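Local structure of glycogen synthase (6GNF) at residues 139-144 and 178-183; 420-425 and 444-449. The protein belongs to the bacterial glycogen and starch synthases, two-domain glycosyltransferases of the GT-B fold, and here holds adenosine-5'-diphosphate and a glycan. All coordinates share one frame; numbering follows the deposited sequence.

Contact 1 of 2, residues 139-144 and 178-183; sequences LSQAAL and PLYLKE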
loop_
_atom_site.group_PDB
_atom_site.type_symbol
_atom_site.label_atom_id
_atom_site.label_comp_id
_atom_site.label_asym_id
_atom_site.label_seq_id
_atom_site.Cartn_x
_atom_site.Cartn_y
_atom_site.Cartn_z
ATOM N N LEU A 139 3.014 16.040 11.049
ATOM C CA LEU A 139 4.038 15.182 10.457
ATOM C C LEU A 139 4.768 15.873 9.310
ATOM O O LEU A 139 5.991 15.796 9.232
ATOM C CB LEU A 139 3.427 13.867 9.961
ATOM C CG LEU A 139 4.346 12.935 9.170
ATOM C CD1 LEU A 139 5.573 12.555 9.979
ATOM C CD2 LEU A 139 3.590 11.683 8.742
ATOM N N SER A 140 4.020 16.545 8.432
ATOM C CA SER A 140 4.617 17.216 7.275
ATOM C C SER A 140 5.538 18.353 7.704
ATOM O O SER A 140 6.602 18.528 7.138
ATOM C CB SER A 140 3.533 17.729 6.334
ATOM O OG SER A 140 2.787 16.625 5.853
ATOM N N GLN A 141 5.117 19.122 8.702
ATOM C CA GLN A 141 5.948 20.185 9.264
ATOM C C GLN A 141 7.202 19.638 9.920
ATOM O O GLN A 141 8.275 20.216 9.791
ATOM C CB GLN A 141 5.178 20.978 10.322
ATOM C CG GLN A 141 4.006 21.768 9.785
ATOM C CD GLN A 141 3.149 22.337 10.895
ATOM O OE1 GLN A 141 3.657 22.834 11.903
ATOM N NE2 GLN A 141 1.841 22.257 10.727
ATOM N N ALA A 142 7.051 18.566 10.690
ATOM C CA ALA A 142 8.183 18.000 11.411
ATOM C C ALA A 142 9.228 17.421 10.464
ATOM O O ALA A 142 10.421 17.485 10.777
ATOM C CB ALA A 142 7.711 16.933 12.388
ATOM N N ALA A 143 8.771 16.849 9.354
ATOM C CA ALA A 143 9.658 16.178 8.407
ATOM C C ALA A 143 10.558 17.164 7.682
ATOM O O ALA A 143 11.694 16.863 7.367
ATOM C CB ALA A 143 8.845 15.384 7.395
ATOM N N LEU A 144 10.048 18.364 7.434
ATOM C CA LEU A 144 10.809 19.366 6.696
ATOM C C LEU A 144 12.080 19.781 7.433
ATOM O O LEU A 144 13.084 20.087 6.779
ATOM C CB LEU A 144 9.943 20.594 6.402
ATOM C CG LEU A 144 8.940 20.450 5.254
ATOM C CD1 LEU A 144 7.838 21.480 5.366
ATOM C CD2 LEU A 144 9.629 20.564 3.906
ATOM N N PRO A 178 4.550 19.883 0.402
ATOM C CA PRO A 178 4.961 20.864 -0.605
ATOM C C PRO A 178 4.460 22.279 -0.325
ATOM O O PRO A 178 5.154 23.245 -0.641
ATOM C CB PRO A 178 4.348 20.326 -1.896
ATOM C CG PRO A 178 4.196 18.865 -1.664
ATOM C CD PRO A 178 3.852 18.738 -0.209
ATOM N N LEU A 179 3.293 22.399 0.298
ATOM C CA LEU A 179 2.757 23.709 0.644
ATOM C C LEU A 179 3.569 24.321 1.776
ATOM O O LEU A 179 3.924 25.502 1.721
ATOM C CB LEU A 179 1.276 23.636 1.030
ATOM C CG LEU A 179 0.294 23.445 -0.132
ATOM C CD1 LEU A 179 0.400 22.061 -0.742
ATOM C CD2 LEU A 179 -1.132 23.696 0.322
ATOM N N TYR A 180 3.853 23.534 2.811
ATOM C CA TYR A 180 4.661 24.013 3.928
ATOM C C TYR A 180 6.088 24.346 3.490
ATOM O O TYR A 180 6.661 25.333 3.955
ATOM C CB TYR A 180 4.696 22.998 5.067
ATOM C CG TYR A 180 3.378 22.835 5.782
ATOM C CD1 TYR A 180 2.753 23.918 6.381
ATOM C CD2 TYR A 180 2.760 21.596 5.874
ATOM C CE1 TYR A 180 1.542 23.776 7.045
ATOM C CE2 TYR A 180 1.549 21.441 6.534
ATOM C CZ TYR A 180 0.941 22.530 7.115
ATOM O OH TYR A 180 -0.261 22.378 7.771
ATOM N N LEU A 181 6.645 23.539 2.590
ATOM C CA LEU A 181 7.969 23.809 2.025
ATOM C C LEU A 181 8.026 25.211 1.430
ATOM O O LEU A 181 8.974 25.962 1.661
ATOM C CB LEU A 181 8.312 22.790 0.934
ATOM C CG LEU A 181 9.620 23.017 0.183
ATOM C CD1 LEU A 181 10.802 23.003 1.141
ATOM C CD2 LEU A 181 9.812 21.982 -0.905
ATOM N N LYS A 182 7.030 25.541 0.620
ATOM C CA LYS A 182 6.954 26.869 0.011
ATOM C C LYS A 182 6.729 27.968 1.026
ATOM O O LYS A 182 7.395 29.003 0.985
ATOM C CB LYS A 182 5.832 26.926 -1.011
ATOM C CG LYS A 182 6.169 26.138 -2.244
ATOM C CD LYS A 182 5.032 26.126 -3.234
ATOM C CE LYS A 182 5.454 25.326 -4.446
ATOM N NZ LYS A 182 4.347 25.263 -5.415
ATOM N N GLU A 183 5.755 27.765 1.904
ATOM C CA GLU A 183 5.312 28.837 2.781
ATOM C C GLU A 183 6.276 29.113 3.924
ATOM O O GLU A 183 6.608 30.264 4.160
ATOM C CB GLU A 183 3.913 28.541 3.324
ATOM C CG GLU A 183 3.281 29.691 4.095
ATOM C CD GLU A 183 3.171 30.982 3.290
ATOM O OE1 GLU A 183 3.135 30.941 2.032
ATOM O OE2 GLU A 183 3.101 32.053 3.918
#

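Contact 2 of 2, residues 420-425 and 444-449; sequences ITAGAD and MMYGTI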
loop_
_atom_site.group_PDB
_atom_site.type_symbol
_atom_site.label_atom_id
_atom_site.label_comp_id
_atom_site.label_asym_id
_atom_site.label_seq_id
_atom_site.Cartn_x
_atom_site.Cartn_y
_atom_site.Cartn_z
ATOM N N ILE A 420 0.435 -20.195 2.542
ATOM C CA ILE A 420 -0.473 -20.052 1.392
ATOM C C ILE A 420 0.309 -19.731 0.120
ATOM O O ILE A 420 0.077 -20.335 -0.929
ATOM C CB ILE A 420 -1.551 -18.976 1.645
ATOM C CG1 ILE A 420 -2.574 -19.493 2.660
ATOM C CG2 ILE A 420 -2.271 -18.601 0.353
ATOM C CD1 ILE A 420 -3.346 -18.392 3.352
ATOM N N THR A 421 1.236 -18.783 0.225
ATOM C CA THR A 421 2.048 -18.368 -0.911
ATOM C C THR A 421 2.851 -19.519 -1.501
ATOM O O THR A 421 2.976 -19.609 -2.719
ATOM C CB THR A 421 3.015 -17.246 -0.510
ATOM O OG1 THR A 421 2.280 -16.200 0.126
ATOM C CG2 THR A 421 3.742 -16.684 -1.720
ATOM N N ALA A 422 3.417 -20.359 -0.636
ATOM C CA ALA A 422 4.222 -21.490 -1.069
ATOM C C ALA A 422 3.357 -22.675 -1.476
ATOM O O ALA A 422 3.602 -23.310 -2.505
ATOM C CB ALA A 422 5.182 -21.899 0.036
ATOM N N GLY A 423 2.311 -22.944 -0.699
ATOM C CA GLY A 423 1.511 -24.155 -0.877
ATOM C C GLY A 423 0.496 -24.091 -1.999
ATOM O O GLY A 423 0.206 -25.102 -2.636
ATOM N N ALA A 424 -0.063 -22.908 -2.226
ATOM C CA ALA A 424 -1.095 -22.732 -3.238
ATOM C C ALA A 424 -0.523 -22.875 -4.642
ATOM O O ALA A 424 0.644 -22.561 -4.884
ATOM C CB ALA A 424 -1.763 -21.371 -3.091
ATOM N N ASP A 425 -1.365 -23.322 -5.567
ATOM C CA ASP A 425 -1.009 -23.358 -6.981
ATOM C C ASP A 425 -1.255 -22.007 -7.617
ATOM O O ASP A 425 -0.532 -21.597 -8.524
ATOM C CB ASP A 425 -1.841 -24.407 -7.692
ATOM C CG ASP A 425 -1.582 -25.781 -7.161
ATOM O OD1 ASP A 425 -0.391 -26.126 -7.046
ATOM O OD2 ASP A 425 -2.557 -26.508 -6.860
ATOM N N MET A 444 4.797 -15.113 -7.544
ATOM C CA MET A 444 5.629 -15.499 -8.674
ATOM C C MET A 444 7.012 -15.979 -8.244
ATOM O O MET A 444 7.541 -16.920 -8.819
ATOM C CB MET A 444 5.721 -14.368 -9.702
ATOM C CG MET A 444 4.422 -14.177 -10.473
ATOM S SD MET A 444 4.490 -12.984 -11.820
ATOM C CE MET A 444 4.530 -11.442 -10.919
ATOM N N MET A 445 7.606 -15.354 -7.236
ATOM C CA MET A 445 8.904 -15.815 -6.733
ATOM C C MET A 445 8.840 -17.228 -6.155
ATOM O O MET A 445 9.847 -17.924 -6.131
ATOM C CB MET A 445 9.450 -14.869 -5.668
ATOM C CG MET A 445 9.900 -13.531 -6.192
ATOM S SD MET A 445 10.440 -12.423 -4.859
ATOM C CE MET A 445 11.943 -13.244 -4.321
ATOM N N TYR A 446 7.655 -17.634 -5.698
ATOM C CA TYR A 446 7.433 -18.979 -5.168
ATOM C C TYR A 446 6.929 -19.971 -6.234
ATOM O O TYR A 446 6.653 -21.122 -5.921
ATOM C CB TYR A 446 6.444 -18.928 -3.991
ATOM C CG TYR A 446 7.049 -18.405 -2.696
ATOM C CD1 TYR A 446 7.408 -17.077 -2.568
ATOM C CD2 TYR A 446 7.249 -19.243 -1.606
ATOM C CE1 TYR A 446 7.959 -16.586 -1.397
ATOM C CE2 TYR A 446 7.800 -18.764 -0.426
ATOM C CZ TYR A 446 8.150 -17.431 -0.325
ATOM O OH TYR A 446 8.708 -16.923 0.841
ATOM N N GLY A 447 6.787 -19.522 -7.478
ATOM C CA GLY A 447 6.271 -20.374 -8.549
ATOM C C GLY A 447 4.767 -20.562 -8.472
ATOM O O GLY A 447 4.210 -21.491 -9.046
ATOM N N THR A 448 4.108 -19.655 -7.763
ATOM C CA THR A 448 2.666 -19.692 -7.590
ATOM C C THR A 448 2.064 -18.718 -8.597
ATOM O O THR A 448 2.451 -17.553 -8.651
ATOM C CB THR A 448 2.285 -19.319 -6.139
ATOM O OG1 THR A 448 2.818 -20.304 -5.241
ATOM C CG2 THR A 448 0.777 -19.250 -5.953
ATOM N N ILE A 449 1.102 -19.202 -9.373
ATOM C CA ILE A 449 0.628 -18.495 -10.557
ATOM C C ILE A 449 -0.505 -17.520 -10.233
ATOM O O ILE A 449 -1.551 -17.942 -9.729
ATOM C CB ILE A 449 0.146 -19.500 -11.618
ATOM C CG1 ILE A 449 1.341 -20.303 -12.141
ATOM C CG2 ILE A 449 -0.558 -18.783 -12.760
ATOM C CD1 ILE A 449 0.967 -21.558 -12.901
HETATM O O HOH W 1 1.697 -23.122 -9.220
#

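Contact 1 of 2, residues 139-144 and 178-183
The ring of Tyr180 takes Gln141 over one face: the methylene carbon CG of Gln141 stands almost exactly above the centre, 3.9 Å from the ring centroid and nearly on its normal, a CH-pi contact. Ser140 CB approaches the same ring obliquely, 4.0 Å from Tyr180 CD2, and the ring of Tyr184, one turn further along, also meets it. With CG anti to its carbonyl carbon (chi1 -66°) and an extended chain beyond, Gln141 runs across the ring toward the phenol end, where its amide plane is turned 57° from the ring plane. Gln141 NE2 comes no closer than 3.6 Å to Tyr180 OH, which is not a hydrogen bond. Both polar ends are held elsewhere: the phenol OH bonds to the carbonyl O of Leu217, and Gln141 OE1 accepts from the backbone N of Asn81. Toward Tyr180 CB the contact is made mainly by Leu144, whose two methyls divide between Tyr180 and Leu181: Leu144 CD1 lies 3.5 Å from Tyr180 CB and Leu144 CD2 3.9 Å from Leu181 CD1, the side chain crossing both at about a right angle. No hydrogen bond joins the two segments, whose axes approach to 9.5 Å at a crossing angle of -53°. Leu181 also touches Thr196 of strand 195-200, in the sheet. Helix 177-186 forms the beta-alpha-beta crossover between strands 166-170 and 195-200, and helix 132-144, which precedes strand 166-170, packs against it in the Rossmann-like N-terminal domain.

Contact 2 of 2, residues 420-425 and 444-449
Thr421 and Thr448 meet where two helices of the Rossmann-like C-terminal domain give way to neighbouring parallel strands: helix 414-423 leads into strand 426-429, and helix 439-445, closed by a Schellman motif at Gly447, into strand 449-452. Gly447 has positive phi (76°), and its N bonds back to Met444 O. The side chain of Thr448, the next residue, points toward 420-425. Of the direct hydrogen bonds, one is made by that side chain: Thr448 OG1 donates to Thr421 O, a carbonyl in the last turn of helix 414-423, at 2.6 Å and nearly in line with its C=O. The same hydroxyl also pairs with Lys331 NZ, which bonds Ala422 O as well, so one lysine serves both the threonine and the helix end. The other is backbone: Ile449 N donates to Asp425 O at 3.0 Å, beginning the strand pairing that continues between Ile449 and Cys427. The Asp425 carboxylate looks elsewhere, to a salt bridge with Lys335. Apolar contacts gather on Tyr446. Thr421 CG2, placed anti to its own backbone N, lies over one ring face but toward the rim, 4.1 Å from the centroid, a CH-pi contact, while Ala422 CB comes obliquely to 3.7 Å from Tyr446 CD2. The ring's OH reaches Asp315. The Thr421 side chain lies about 6 Å from bound adenosine-5'-diphosphate. Water-mediated bonds complete the junction, a single water donating to Asp425 O at 2.8 Å and to Gly447 O at 3.0 Å.

Contact 1 and contact 2 lie on opposite sides of the chain's centre, 42 Å apart between centres and about 29 Å between nearest atoms, and do not touch. They come in series along the chain, contact 1 closing before contact 2 opens. Each lies beside a different sheet: 139-144 and 178-183 sit on helices beside the mixed N-terminal sheet, while 420-425 and 444-449 lead into strands of the parallel C-terminal one. Each therefore lies within one of the two Rossmann-like domains of the GT-B fold. The bound ligands lie between the halves; the Ser140 side chain of contact 1 is about 13 Å from a glucose unit of the bound glycan, and contact 2 lies nearer its ligand, adenosine-5'-diphosphate.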